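Local coordinates for protein FAD-dependent oxidoreductase (Actinomadura kijaniata, PDB 3M9V) that binds dTDP and probably works as a flavin-dependent oxidoreductase of the acyl-CoA dehydrogenase family in the biosynthesis of the sugar D-kijanose, at residues 68-73 / 114-119; 163-168 / 232-237; 340-345 / 396-401. All coordinates share one frame; numbering follows the deposited sequence.

Contact 1: 68-73 / 114-119. With TYD (thymidine-5'-diphosphate), chain B.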
loop_
_atom_site.group_PDB
_atom_site.type_symbol
_atom_site.label_atom_id
_atom_site.label_comp_id
_atom_site.label_asym_id
_atom_site.label_seq_id
_atom_site.Cartn_x
_atom_site.Cartn_y
_atom_site.Cartn_z
ATOM N N THR A 68 -10.282 -19.079 -32.692
ATOM C CA THR A 68 -10.071 -20.192 -31.768
ATOM C C THR A 68 -10.872 -21.453 -32.149
ATOM O O THR A 68 -11.024 -22.409 -31.368
ATOM C CB THR A 68 -10.387 -19.791 -30.304
ATOM O OG1 THR A 68 -11.696 -19.205 -30.258
ATOM C CG2 THR A 68 -9.386 -18.728 -29.791
ATOM N N VAL A 69 -11.416 -21.462 -33.362
ATOM C CA VAL A 69 -12.003 -22.691 -33.890
ATOM C C VAL A 69 -10.873 -23.597 -34.380
ATOM O O VAL A 69 -9.932 -23.123 -35.010
ATOM C CB VAL A 69 -12.975 -22.373 -35.050
ATOM C CG1 VAL A 69 -13.451 -23.669 -35.708
ATOM C CG2 VAL A 69 -14.159 -21.552 -34.511
ATOM N N PRO A 70 -10.936 -24.902 -34.088
ATOM C CA PRO A 70 -9.930 -25.874 -34.537
ATOM C C PRO A 70 -9.645 -25.751 -36.046
ATOM O O PRO A 70 -10.558 -25.533 -36.851
ATOM C CB PRO A 70 -10.615 -27.200 -34.254
ATOM C CG PRO A 70 -11.412 -26.923 -33.016
ATOM C CD PRO A 70 -11.952 -25.509 -33.215
ATOM N N ALA A 71 -8.384 -25.835 -36.457
ATOM C CA ALA A 71 -8.115 -25.834 -37.893
ATOM C C ALA A 71 -8.869 -26.949 -38.641
ATOM O O ALA A 71 -9.303 -26.745 -39.771
ATOM C CB ALA A 71 -6.612 -25.885 -38.179
ATOM N N GLU A 72 -9.069 -28.099 -38.010
ATOM C CA GLU A 72 -9.891 -29.150 -38.602
ATOM C C GLU A 72 -11.196 -28.577 -39.135
ATOM O O GLU A 72 -11.706 -29.115 -40.110
ATOM C CB GLU A 72 -10.270 -30.243 -37.590
ATOM C CG GLU A 72 -9.136 -31.138 -37.087
ATOM C CD GLU A 72 -8.351 -30.593 -35.886
ATOM O OE1 GLU A 72 -7.960 -31.433 -35.042
ATOM O OE2 GLU A 72 -8.094 -29.366 -35.767
ATOM N N LEU A 73 -11.754 -27.532 -38.523
ATOM C CA LEU A 73 -13.067 -27.056 -38.930
ATOM C C LEU A 73 -12.966 -25.802 -39.774
ATOM O O LEU A 73 -13.988 -25.187 -40.073
ATOM C CB LEU A 73 -14.015 -26.862 -37.750
ATOM C CG LEU A 73 -14.228 -28.162 -36.974
ATOM C CD1 LEU A 73 -15.145 -27.944 -35.800
ATOM C CD2 LEU A 73 -14.908 -29.176 -37.867
ATOM N N TYR A 114 -13.620 -28.091 -26.953
ATOM C CA TYR A 114 -13.473 -29.214 -26.049
ATOM C C TYR A 114 -14.734 -30.078 -26.015
ATOM O O TYR A 114 -14.668 -31.293 -25.813
ATOM C CB TYR A 114 -13.210 -28.634 -24.658
ATOM C CG TYR A 114 -13.076 -29.673 -23.572
ATOM C CD1 TYR A 114 -11.815 -30.042 -23.103
ATOM C CD2 TYR A 114 -14.205 -30.282 -23.031
ATOM C CE1 TYR A 114 -11.691 -30.988 -22.098
ATOM C CE2 TYR A 114 -14.091 -31.239 -22.030
ATOM C CZ TYR A 114 -12.829 -31.590 -21.590
ATOM O OH TYR A 114 -12.695 -32.534 -20.600
ATOM N N GLU A 115 -15.899 -29.460 -26.160
ATOM C CA GLU A 115 -17.140 -30.230 -26.282
ATOM C C GLU A 115 -17.092 -31.108 -27.536
ATOM O O GLU A 115 -17.408 -32.294 -27.510
ATOM C CB GLU A 115 -18.335 -29.287 -26.410
ATOM C CG GLU A 115 -18.677 -28.529 -25.138
ATOM C CD GLU A 115 -19.266 -29.470 -24.102
ATOM O OE1 GLU A 115 -19.656 -29.025 -23.005
ATOM O OE2 GLU A 115 -19.370 -30.678 -24.398
ATOM N N TRP A 116 -16.685 -30.492 -28.639
ATOM C CA TRP A 116 -16.485 -31.174 -29.908
ATOM C C TRP A 116 -15.601 -32.425 -29.817
ATOM O O TRP A 116 -15.939 -33.463 -30.386
ATOM C CB TRP A 116 -15.938 -30.185 -30.943
ATOM C CG TRP A 116 -15.771 -30.772 -32.316
ATOM C CD1 TRP A 116 -16.761 -31.309 -33.090
ATOM C CD2 TRP A 116 -14.560 -30.903 -33.073
ATOM N NE1 TRP A 116 -16.243 -31.760 -34.276
ATOM C CE2 TRP A 116 -14.895 -31.529 -34.296
ATOM C CE3 TRP A 116 -13.228 -30.539 -32.849
ATOM C CZ2 TRP A 116 -13.956 -31.801 -35.291
ATOM C CZ3 TRP A 116 -12.293 -30.820 -33.831
ATOM C CH2 TRP A 116 -12.659 -31.451 -35.034
ATOM N N ARG A 117 -14.491 -32.354 -29.090
ATOM C CA ARG A 117 -13.530 -33.452 -29.014
ATOM C C ARG A 117 -13.860 -34.431 -27.891
ATOM O O ARG A 117 -13.412 -35.571 -27.949
ATOM C CB ARG A 117 -12.122 -32.918 -28.730
ATOM C CG ARG A 117 -11.432 -32.206 -29.886
ATOM C CD ARG A 117 -10.071 -31.689 -29.451
ATOM N NE ARG A 117 -9.666 -30.424 -30.066
ATOM C CZ ARG A 117 -9.070 -30.314 -31.253
ATOM N NH1 ARG A 117 -8.709 -29.129 -31.735
ATOM N NH2 ARG A 117 -8.820 -31.403 -31.976
ATOM N N HIS A 118 -14.599 -34.037 -26.862
ATOM C CA HIS A 118 -14.839 -34.925 -25.730
ATOM C C HIS A 118 -16.294 -35.068 -25.318
ATOM O O HIS A 118 -16.584 -35.643 -24.267
ATOM C CB HIS A 118 -14.058 -34.450 -24.493
ATOM C CG HIS A 118 -12.596 -34.308 -24.758
ATOM N ND1 HIS A 118 -11.744 -35.391 -24.766
ATOM C CD2 HIS A 118 -11.851 -33.238 -25.121
ATOM C CE1 HIS A 118 -10.529 -34.990 -25.097
ATOM N NE2 HIS A 118 -10.567 -33.687 -25.311
ATOM N N GLY A 119 -17.216 -34.499 -26.081
ATOM C CA GLY A 119 -18.608 -34.601 -25.668
ATOM C C GLY A 119 -19.203 -35.865 -26.271
ATOM O O GLY A 119 -18.585 -36.505 -27.126
HETATM P PA TYD B . -18.431 -23.022 -18.110
HETATM O O1A TYD B . -19.800 -22.712 -18.685
HETATM O O2A TYD B . -17.490 -21.903 -17.700
HETATM O O3A TYD B . -18.593 -24.048 -16.886
HETATM P PB TYD B . -20.037 -24.125 -16.183
HETATM O O1B TYD B . -20.485 -22.676 -16.121
HETATM O O2B TYD B . -19.597 -24.691 -14.848
HETATM O O3B TYD B . -20.807 -25.050 -17.107
HETATM O "O5'" TYD B . -17.629 -24.074 -19.033
HETATM C "C5'" TYD B . -18.060 -25.418 -19.238
HETATM C "C4'" TYD B . -17.345 -25.662 -20.560
HETATM O "O4'" TYD B . -15.939 -25.745 -20.365
HETATM C "C3'" TYD B . -17.759 -26.930 -21.282
HETATM O "O3'" TYD B . -18.396 -26.396 -22.445
HETATM C "C2'" TYD B . -16.452 -27.543 -21.760
HETATM C "C1'" TYD B . -15.331 -26.597 -21.339
HETATM N N1 TYD B . -14.242 -27.340 -20.689
HETATM C C2 TYD B . -12.980 -27.181 -21.084
HETATM O O2 TYD B . -12.728 -26.398 -22.031
HETATM N N3 TYD B . -11.998 -27.879 -20.473
HETATM C C4 TYD B . -12.271 -28.726 -19.453
HETATM O O4 TYD B . -11.341 -29.356 -18.904
HETATM C C5 TYD B . -13.579 -28.902 -19.036
HETATM C C5M TYD B . -13.987 -29.829 -17.922
HETATM C C6 TYD B . -14.561 -28.172 -19.690
#
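E72 and R117 meet at the protein surface in a salt bridge, with NH2 of R117 donating to OE1 of E72 at 3.2 Å. The bond is fairly straight, 162° at the hydrogen, and OE1 lies close to the guanidinium plane. The donor meets OE1 from above the carboxylate plane, and the two flat groups are turned 57° against each other. P70 packs close by, its CB 3.7 Å from NH1 of R117. The apolar half of the contact centres on W116: chi1 of -177° sets CG anti to the backbone N, and the indole reaches out to meet L73 tip to tip. CD1 of L73 sits over the centre of the six-membered ring, 4.0 Å from its centroid, in a CH-pi contact. CB of E72 approaches CH2 of W116 to 3.7 Å, while CB of P70 lies 4.0 Å from CZ3 of W116. Also on helix 96-118, Y114 and E115 turn to the ligand: thymine N3 lies over one face of the Y114 ring, and OE1 of E115 accepts a bond from O3' at 3.0 Å while pairing with R242. The contact thus ties a loop of the N-terminal helical domain to a helix end that forms part of the dTDP pocket.

Contact 2: 163-168 / 232-237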
loop_
_atom_site.group_PDB
_atom_site.type_symbol
_atom_site.label_atom_id
_atom_site.label_comp_id
_atom_site.label_asym_id
_atom_site.label_seq_id
_atom_site.Cartn_x
_atom_site.Cartn_y
_atom_site.Cartn_z
ATOM N N TRP A 163 -38.232 -28.441 -24.685
ATOM C CA TRP A 163 -38.215 -27.627 -23.461
ATOM C C TRP A 163 -38.698 -26.195 -23.694
ATOM O O TRP A 163 -38.765 -25.707 -24.821
ATOM C CB TRP A 163 -36.783 -27.464 -22.918
ATOM C CG TRP A 163 -36.024 -28.747 -22.742
ATOM C CD1 TRP A 163 -35.298 -29.415 -23.693
ATOM C CD2 TRP A 163 -35.898 -29.500 -21.531
ATOM N NE1 TRP A 163 -34.748 -30.553 -23.143
ATOM C CE2 TRP A 163 -35.094 -30.625 -21.819
ATOM C CE3 TRP A 163 -36.390 -29.331 -20.232
ATOM C CZ2 TRP A 163 -34.766 -31.583 -20.855
ATOM C CZ3 TRP A 163 -36.077 -30.285 -19.281
ATOM C CH2 TRP A 163 -35.259 -31.391 -19.595
ATOM N N LEU A 164 -38.988 -25.530 -22.587
ATOM C CA LEU A 164 -39.394 -24.138 -22.596
ATOM C C LEU A 164 -38.498 -23.484 -21.543
ATOM O O LEU A 164 -38.300 -24.011 -20.442
ATOM C CB LEU A 164 -40.879 -23.941 -22.254
ATOM C CG LEU A 164 -41.859 -24.605 -23.237
ATOM C CD1 LEU A 164 -43.256 -24.654 -22.624
ATOM C CD2 LEU A 164 -41.890 -23.766 -24.499
ATOM N N LEU A 165 -37.942 -22.341 -21.920
ATOM C CA LEU A 165 -36.910 -21.691 -21.119
ATOM C C LEU A 165 -37.530 -20.388 -20.633
ATOM O O LEU A 165 -38.003 -19.580 -21.447
ATOM C CB LEU A 165 -35.667 -21.429 -21.977
ATOM C CG LEU A 165 -34.545 -20.575 -21.368
ATOM C CD1 LEU A 165 -33.927 -21.268 -20.137
ATOM C CD2 LEU A 165 -33.488 -20.299 -22.427
ATOM N N SER A 166 -37.545 -20.170 -19.321
ATOM C CA SER A 166 -37.936 -18.859 -18.812
ATOM C C SER A 166 -36.937 -18.294 -17.808
ATOM O O SER A 166 -36.359 -19.026 -17.001
ATOM C CB SER A 166 -39.316 -18.924 -18.152
ATOM O OG SER A 166 -40.339 -19.088 -19.119
ATOM N N GLY A 167 -36.779 -16.982 -17.819
ATOM C CA GLY A 167 -35.885 -16.359 -16.852
ATOM C C GLY A 167 -35.326 -15.086 -17.461
ATOM O O GLY A 167 -35.922 -14.464 -18.343
ATOM N N ARG A 168 -34.174 -14.694 -16.933
ATOM C CA ARG A 168 -33.532 -13.464 -17.363
ATOM C C ARG A 168 -32.087 -13.525 -16.901
ATOM O O ARG A 168 -31.819 -13.905 -15.759
ATOM C CB ARG A 168 -34.280 -12.229 -16.877
ATOM C CG ARG A 168 -33.386 -11.233 -16.205
ATOM C CD ARG A 168 -33.389 -9.890 -16.883
ATOM N NE ARG A 168 -34.513 -9.042 -16.518
ATOM C CZ ARG A 168 -34.504 -7.709 -16.540
ATOM N NH1 ARG A 168 -33.419 -7.016 -16.841
ATOM N NH2 ARG A 168 -35.598 -7.039 -16.232
ATOM N N CYS A 232 -39.292 -19.687 -24.075
ATOM C CA CYS A 232 -38.645 -19.850 -25.374
ATOM C C CYS A 232 -38.578 -21.338 -25.658
ATOM O O CYS A 232 -38.026 -22.097 -24.865
ATOM C CB CYS A 232 -37.200 -19.332 -25.384
ATOM S SG CYS A 232 -37.138 -17.552 -25.043
ATOM N N PRO A 233 -39.125 -21.757 -26.804
ATOM C CA PRO A 233 -39.077 -23.175 -27.133
ATOM C C PRO A 233 -37.659 -23.571 -27.525
ATOM O O PRO A 233 -37.096 -22.988 -28.448
ATOM C CB PRO A 233 -40.006 -23.260 -28.357
ATOM C CG PRO A 233 -39.928 -21.870 -28.953
ATOM C CD PRO A 233 -40.016 -21.020 -27.716
ATOM N N ILE A 234 -37.089 -24.542 -26.822
ATOM C CA ILE A 234 -35.782 -25.059 -27.200
ATOM C C ILE A 234 -35.902 -26.552 -27.470
ATOM O O ILE A 234 -36.341 -27.300 -26.592
ATOM C CB ILE A 234 -34.744 -24.938 -26.044
ATOM C CG1 ILE A 234 -34.922 -23.657 -25.214
ATOM C CG2 ILE A 234 -33.341 -25.216 -26.590
ATOM C CD1 ILE A 234 -34.465 -22.421 -25.901
ATOM N N PRO A 235 -35.469 -26.983 -28.661
ATOM C CA PRO A 235 -35.454 -28.398 -29.002
ATOM C C PRO A 235 -34.403 -29.185 -28.209
ATOM O O PRO A 235 -33.394 -28.623 -27.780
ATOM C CB PRO A 235 -35.165 -28.393 -30.503
ATOM C CG PRO A 235 -34.467 -27.106 -30.779
ATOM C CD PRO A 235 -34.962 -26.125 -29.747
ATOM N N ALA A 236 -34.650 -30.473 -27.978
ATOM C CA ALA A 236 -33.809 -31.293 -27.100
ATOM C C ALA A 236 -32.338 -31.337 -27.521
ATOM O O ALA A 236 -31.432 -31.433 -26.693
ATOM C CB ALA A 236 -34.378 -32.717 -27.012
ATOM N N ASP A 237 -32.082 -31.246 -28.820
ATOM C CA ASP A 237 -30.698 -31.344 -29.261
ATOM C C ASP A 237 -30.004 -29.985 -29.267
ATOM O O ASP A 237 -28.960 -29.803 -29.897
ATOM C CB ASP A 237 -30.662 -31.967 -30.655
ATOM C CG ASP A 237 -31.326 -31.090 -31.705
ATOM O OD1 ASP A 237 -31.897 -30.021 -31.383
ATOM O OD2 ASP A 237 -31.280 -31.491 -32.886
#
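W163 and I234 form a hydrogen-bonded antiparallel pair. N of I234 donates to O of W163 at 2.9 Å, nearly straight at 167°. The return bond, from N of W163 to O of I234, is equally short at 2.9 Å but more bent, 141° at the hydrogen. Two residues along, L165 and C232 repeat the arrangement, with N of C232 2.9 Å from O of L165. N of L165 donates back to O of C232 at 3.0 Å. Between them lies the non-hydrogen-bonded pair L164 and P233, a place where the proline's lack of an N-H costs the pairing nothing. Weaker CA-H...O contacts fill this step: CA of L164 is 3.3 Å from O of C232, and CA of P233 is 3.4 Å from O of W163.

The side chains of W163, L165, C232 and I234 share one face of the sheet. There CB of L165 packs 4.0 Å from CG1 of I234. With CG anti to the carbonyl carbon (chi1 -52°), beside the backbone N, the W163 indole turns its CD1 edge to O of I234, 3.7 Å away in the ring plane.

The next shell packs against this layer: L155 lies against W163 and L165, V239 touches W163 and I234, and A185 meets L165. Backbone pairing sets strand 163-172 between strands 154-157 and 225-234 in the beta-rich middle domain of the acyl-CoA dehydrogenase fold.

Contact 3: 340-345 / 396-401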
loop_
_atom_site.group_PDB
_atom_site.type_symbol
_atom_site.label_atom_id
_atom_site.label_comp_id
_atom_site.label_asym_id
_atom_site.label_seq_id
_atom_site.Cartn_x
_atom_site.Cartn_y
_atom_site.Cartn_z
ATOM N N PHE A 340 -5.704 -19.262 -11.543
ATOM C CA PHE A 340 -6.588 -18.188 -12.021
ATOM C C PHE A 340 -6.834 -17.197 -10.884
ATOM O O PHE A 340 -6.612 -15.984 -11.019
ATOM C CB PHE A 340 -7.902 -18.779 -12.570
ATOM C CG PHE A 340 -8.903 -17.795 -13.137
ATOM C CD1 PHE A 340 -8.582 -16.468 -13.445
ATOM C CD2 PHE A 340 -10.223 -18.214 -13.347
ATOM C CE1 PHE A 340 -9.542 -15.585 -13.986
ATOM C CE2 PHE A 340 -11.212 -17.326 -13.822
ATOM C CZ PHE A 340 -10.860 -16.001 -14.151
ATOM N N GLN A 341 -7.346 -17.685 -9.759
ATOM C CA GLN A 341 -7.712 -16.735 -8.715
ATOM C C GLN A 341 -6.564 -15.980 -8.015
ATOM O O GLN A 341 -6.726 -14.824 -7.625
ATOM C CB GLN A 341 -8.711 -17.332 -7.723
ATOM C CG GLN A 341 -9.934 -17.899 -8.481
ATOM C CD GLN A 341 -10.765 -16.794 -9.122
ATOM O OE1 GLN A 341 -11.005 -15.746 -8.505
ATOM N NE2 GLN A 341 -11.246 -17.036 -10.345
ATOM N N CYS A 342 -5.428 -16.634 -7.812
ATOM C CA CYS A 342 -4.264 -15.967 -7.237
ATOM C C CYS A 342 -3.896 -14.789 -8.148
ATOM O O CYS A 342 -3.682 -13.681 -7.672
ATOM C CB CYS A 342 -3.059 -16.924 -7.205
ATOM S SG CYS A 342 -3.219 -17.996 -5.768
ATOM N N ALA A 343 -3.814 -15.068 -9.441
ATOM C CA ALA A 343 -3.416 -14.046 -10.429
ATOM C C ALA A 343 -4.453 -12.937 -10.578
ATOM O O ALA A 343 -4.105 -11.764 -10.713
ATOM C CB ALA A 343 -3.110 -14.667 -11.807
ATOM N N LYS A 344 -5.730 -13.307 -10.574
ATOM C CA LYS A 344 -6.819 -12.337 -10.679
ATOM C C LYS A 344 -6.823 -11.311 -9.556
ATOM O O LYS A 344 -6.989 -10.110 -9.781
ATOM C CB LYS A 344 -8.195 -13.042 -10.715
ATOM C CG LYS A 344 -9.351 -12.079 -11.004
ATOM C CD LYS A 344 -10.723 -12.790 -11.030
ATOM C CE LYS A 344 -11.797 -11.990 -11.773
ATOM N NZ LYS A 344 -12.330 -11.051 -10.768
ATOM N N LEU A 345 -6.640 -11.766 -8.322
ATOM C CA LEU A 345 -6.602 -10.823 -7.215
ATOM C C LEU A 345 -5.442 -9.833 -7.374
ATOM O O LEU A 345 -5.600 -8.630 -7.151
ATOM C CB LEU A 345 -6.517 -11.590 -5.898
ATOM C CG LEU A 345 -6.929 -10.842 -4.626
ATOM C CD1 LEU A 345 -7.432 -11.919 -3.682
ATOM C CD2 LEU A 345 -5.652 -10.360 -3.992
ATOM N N ASP A 396 -12.812 -16.151 0.233
ATOM C CA ASP A 396 -13.307 -17.411 0.838
ATOM C C ASP A 396 -12.758 -18.613 0.077
ATOM O O ASP A 396 -12.409 -19.603 0.701
ATOM C CB ASP A 396 -14.836 -17.575 0.726
ATOM C CG ASP A 396 -15.602 -16.638 1.632
ATOM O OD1 ASP A 396 -15.040 -16.133 2.632
ATOM O OD2 ASP A 396 -16.768 -16.369 1.288
ATOM N N PHE A 397 -12.702 -18.544 -1.253
ATOM C CA PHE A 397 -12.137 -19.628 -2.055
ATOM C C PHE A 397 -10.656 -19.885 -1.738
ATOM O O PHE A 397 -10.250 -21.021 -1.431
ATOM C CB PHE A 397 -12.273 -19.323 -3.563
ATOM C CG PHE A 397 -11.554 -20.321 -4.445
ATOM C CD1 PHE A 397 -12.059 -21.603 -4.626
ATOM C CD2 PHE A 397 -10.357 -20.001 -5.060
ATOM C CE1 PHE A 397 -11.390 -22.527 -5.405
ATOM C CE2 PHE A 397 -9.663 -20.921 -5.842
ATOM C CZ PHE A 397 -10.182 -22.183 -6.012
ATOM N N LEU A 398 -9.844 -18.833 -1.868
ATOM C CA LEU A 398 -8.421 -18.957 -1.564
ATOM C C LEU A 398 -8.102 -19.391 -0.143
ATOM O O LEU A 398 -7.222 -20.224 0.037
ATOM C CB LEU A 398 -7.618 -17.688 -1.887
ATOM C CG LEU A 398 -7.617 -17.380 -3.390
ATOM C CD1 LEU A 398 -7.042 -15.984 -3.644
ATOM C CD2 LEU A 398 -6.838 -18.349 -4.225
ATOM N N SER A 399 -8.734 -18.828 0.879
ATOM C CA SER A 399 -8.348 -19.261 2.215
ATOM C C SER A 399 -8.830 -20.692 2.455
ATOM O O SER A 399 -8.174 -21.436 3.175
ATOM C CB SER A 399 -8.883 -18.317 3.285
ATOM O OG SER A 399 -10.290 -18.252 3.143
ATOM N N ALA A 400 -9.938 -21.103 1.839
ATOM C CA ALA A 400 -10.420 -22.486 1.941
ATOM C C ALA A 400 -9.390 -23.463 1.357
ATOM O O ALA A 400 -9.051 -24.486 1.961
ATOM C CB ALA A 400 -11.791 -22.635 1.239
ATOM N N GLN A 401 -8.866 -23.132 0.184
ATOM C CA GLN A 401 -7.895 -23.976 -0.499
ATOM C C GLN A 401 -6.591 -23.976 0.305
ATOM O O GLN A 401 -5.994 -25.028 0.458
ATOM C CB GLN A 401 -7.555 -23.422 -1.888
ATOM C CG GLN A 401 -8.704 -23.502 -2.866
ATOM C CD GLN A 401 -9.205 -24.922 -3.012
ATOM O OE1 GLN A 401 -10.356 -25.226 -2.705
ATOM N NE2 GLN A 401 -8.342 -25.804 -3.485
#
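Segments 340-345 and 396-401 are helical throughout, their axes 10.6 Å apart at closest approach and their directions 131° apart, with Q341 and L398 nearest in register. No hydrogen bond joins them, so side-chain packing carries the contact. L398 points toward 340-345 and divides its two methyls: CD2 of L398 lies 4.0 Å from SG of C342 and 4.1 Å from CB of Q341, whereas CD1 of L398 reaches 4.1 Å from CD1 of L345. Beside it, the F397 side chain crosses that of Q341 at about a right angle, bringing CE2 of F397 4.0 Å from CG of Q341. Beyond CG the glutamine bends, chi2 of -68° placing CD so that the amide end leads away from 396-401. That buried amide is satisfied elsewhere, OE1 accepting from the backbone N of Y389 and NE2 donating to O of P388. The F397 ring meets the ring of Y389 with planes at about 45°, so an alanine here would probably open a gap beside the Q341 methylenes and take from Y389 the ring it meets here.

A second subunit also packs here: its S302 donates to O of C342 and its A298 touches L398. Helices 329-362 and 391-402 therefore pack together within the C-terminal helical region and at the subunit interface, with helix 291-323 of the same chain lying against A343 of the longer helix.

In the fold
Read from the N terminus, the three contacts form a simple series in which none nests within or crosses another. Contact 1 closes a largely helical excursion of 40 residues, joining the loop after helix 53-61 to the end of helix 96-118. Contact 2 follows in the beta-rich part and closes 63 residues without helix, pairing strand 163-172 with strand 225-234. Contact 3 closes the last excursion, bringing helix 391-402 back onto helix 329-362. Their centres lie about 25 to 35 Å apart and none touches another. Each lies within its own region, N-terminal helices, middle sheet or C-terminal helices; contact 1 alone contains residues of the dTDP pocket, though the pocket draws residues from all three regions.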